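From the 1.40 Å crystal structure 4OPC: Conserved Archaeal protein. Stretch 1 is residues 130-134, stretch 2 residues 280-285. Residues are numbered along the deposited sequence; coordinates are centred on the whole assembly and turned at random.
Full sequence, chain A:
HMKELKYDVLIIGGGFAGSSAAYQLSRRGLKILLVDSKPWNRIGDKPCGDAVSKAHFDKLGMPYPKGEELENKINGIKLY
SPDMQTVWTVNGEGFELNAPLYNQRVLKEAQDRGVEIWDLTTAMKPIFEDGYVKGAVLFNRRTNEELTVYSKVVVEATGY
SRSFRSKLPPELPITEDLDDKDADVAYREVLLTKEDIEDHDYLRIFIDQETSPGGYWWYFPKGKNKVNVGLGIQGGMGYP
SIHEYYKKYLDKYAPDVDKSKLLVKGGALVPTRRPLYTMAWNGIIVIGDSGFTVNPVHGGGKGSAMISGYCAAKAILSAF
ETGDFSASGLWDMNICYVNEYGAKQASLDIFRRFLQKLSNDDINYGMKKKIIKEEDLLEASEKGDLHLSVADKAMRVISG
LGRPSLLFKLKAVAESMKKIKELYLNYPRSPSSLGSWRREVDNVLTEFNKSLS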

# COMPACT_ATOMS: atom_id res chain seq x y z
N ASP A 130 -22.68 -14.20 -17.59
CA ASP A 130 -23.48 -13.05 -18.01
C ASP A 130 -22.87 -11.71 -17.57
O ASP A 130 -23.58 -10.80 -17.16
CB ASP A 130 -24.92 -13.19 -17.51
CG ASP A 130 -25.61 -14.41 -18.07
OD1 ASP A 130 -25.28 -14.81 -19.21
OD2 ASP A 130 -26.49 -14.96 -17.39
N GLY A 131 -21.55 -11.61 -17.65
CA GLY A 131 -20.86 -10.37 -17.37
C GLY A 131 -20.60 -10.08 -15.90
O GLY A 131 -20.05 -9.04 -15.57
N TYR A 132 -20.98 -11.00 -15.02
CA TYR A 132 -20.84 -10.80 -13.59
C TYR A 132 -19.93 -11.82 -12.95
O TYR A 132 -19.97 -13.01 -13.28
CB TYR A 132 -22.19 -10.94 -12.89
CG TYR A 132 -23.03 -9.70 -12.87
CD1 TYR A 132 -23.60 -9.20 -14.03
CD2 TYR A 132 -23.27 -9.02 -11.67
CE1 TYR A 132 -24.38 -8.06 -14.00
CE2 TYR A 132 -24.04 -7.88 -11.64
CZ TYR A 132 -24.60 -7.41 -12.81
OH TYR A 132 -25.39 -6.27 -12.79
N VAL A 133 -19.13 -11.37 -12.00
CA VAL A 133 -18.51 -12.30 -11.07
C VAL A 133 -19.61 -12.80 -10.15
O VAL A 133 -20.38 -12.00 -9.59
CB VAL A 133 -17.42 -11.61 -10.24
CG1 VAL A 133 -16.92 -12.56 -9.14
CG2 VAL A 133 -16.28 -11.15 -11.14
N LYS A 134 -19.70 -14.12 -10.00
CA LYS A 134 -20.79 -14.72 -9.23
C LYS A 134 -20.29 -15.61 -8.09
O LYS A 134 -21.09 -16.26 -7.42
CB LYS A 134 -21.74 -15.50 -10.15
CG LYS A 134 -22.47 -14.58 -11.14
CD LYS A 134 -23.79 -15.17 -11.57
CE LYS A 134 -24.58 -14.20 -12.43
NZ LYS A 134 -25.85 -14.82 -12.90
N ALA A 280 -14.06 -1.41 -8.65
CA ALA A 280 -15.37 -2.06 -8.65
C ALA A 280 -15.77 -2.48 -10.05
O ALA A 280 -15.55 -1.74 -11.02
CB ALA A 280 -16.43 -1.12 -8.08
N TRP A 281 -16.39 -3.65 -10.17
CA TRP A 281 -17.02 -4.06 -11.40
C TRP A 281 -18.22 -4.94 -11.04
O TRP A 281 -18.58 -5.03 -9.86
CB TRP A 281 -16.01 -4.78 -12.29
CG TRP A 281 -16.42 -4.86 -13.72
CD1 TRP A 281 -16.78 -5.98 -14.41
CD2 TRP A 281 -16.54 -3.77 -14.62
NE1 TRP A 281 -17.11 -5.65 -15.70
CE2 TRP A 281 -16.98 -4.30 -15.86
CE3 TRP A 281 -16.33 -2.39 -14.52
CZ2 TRP A 281 -17.19 -3.50 -16.98
CZ3 TRP A 281 -16.55 -1.59 -15.64
CH2 TRP A 281 -16.98 -2.16 -16.85
N ASN A 282 -18.85 -5.56 -12.03
CA ASN A 282 -20.04 -6.36 -11.76
C ASN A 282 -19.72 -7.54 -10.85
O ASN A 282 -19.00 -8.45 -11.24
CB ASN A 282 -20.64 -6.92 -13.05
CG ASN A 282 -20.99 -5.86 -14.08
OD1 ASN A 282 -21.36 -4.73 -13.75
ND2 ASN A 282 -20.89 -6.23 -15.34
N GLY A 283 -20.27 -7.52 -9.63
CA GLY A 283 -20.08 -8.60 -8.69
C GLY A 283 -18.73 -8.66 -7.97
O GLY A 283 -18.44 -9.67 -7.32
N ILE A 284 -17.91 -7.60 -8.08
CA ILE A 284 -16.56 -7.67 -7.52
C ILE A 284 -16.03 -6.31 -7.10
O ILE A 284 -16.24 -5.30 -7.78
CB ILE A 284 -15.58 -8.35 -8.50
CG1 ILE A 284 -14.19 -8.47 -7.88
CG2 ILE A 284 -15.57 -7.61 -9.85
CD1 ILE A 284 -13.25 -9.38 -8.67
N ILE A 285 -15.35 -6.30 -5.96
CA ILE A 285 -14.57 -5.14 -5.50
C ILE A 285 -13.16 -5.62 -5.22
O ILE A 285 -12.97 -6.74 -4.72
CB ILE A 285 -15.20 -4.51 -4.25
CG1 ILE A 285 -16.45 -3.72 -4.63
CG2 ILE A 285 -14.18 -3.63 -3.49
CD1 ILE A 285 -17.25 -3.23 -3.42
O HOH W 1 -18.47 -7.61 -17.38

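A tight turn between two strands docks against the start of a strand from far away in the same chain, held by two direct hydrogen bonds, one water bridge and close packing around Asn282 and Gly283. The turn is type II, running from Trp281 to Ile284, and is closed by paired backbone bonds, Trp281 N to Ile284 O (2.9 Å) and Ile284 N to Trp281 O (3.2 Å). Asn282, at its corner, uses both backbone and side chain. Its carbonyl O accepts from Val133 N (3.0 Å), while its side chain, with chi1 in the m well, points toward the first stretch and donates from ND2 to Gly131 O (2.9 Å, nearly linear at 167°). An amide side chain suits this place, because OD1 is also satisfied, by a hydrogen bond elsewhere in the structure. Gly131 O has a second donor: water 1 donates a hydrogen bond to it at 2.8 Å and accepts one from Trp281 NE1 at 2.9 Å, linking the indole to a carbonyl that lies 4.5 Å from NE1, too far for a direct bond. Next to its polar groups, Asn282 CB sits over one face of the Tyr132 ring, 3.6 Å from its centroid and 9° off the normal, a CH-pi contact. Gly283 brings its CA to 3.5 Å from Val133 O in a CA-H...O contact; an ideal CB here would fall 2.1 Å from that same oxygen, a clash, and the positive phi of 77° also favours glycine. Gly131 likewise has a positive phi, 83°. Val133 points its side chain toward the turn, and its CG2 meets Ile284 CG2 at 3.8 Å, an apolar contact between two buried branched residues. Lys134, next along the strand, points away. Altogether 284 Å² is buried, counting both sides, with Asn282 and Val133 the most covered residues.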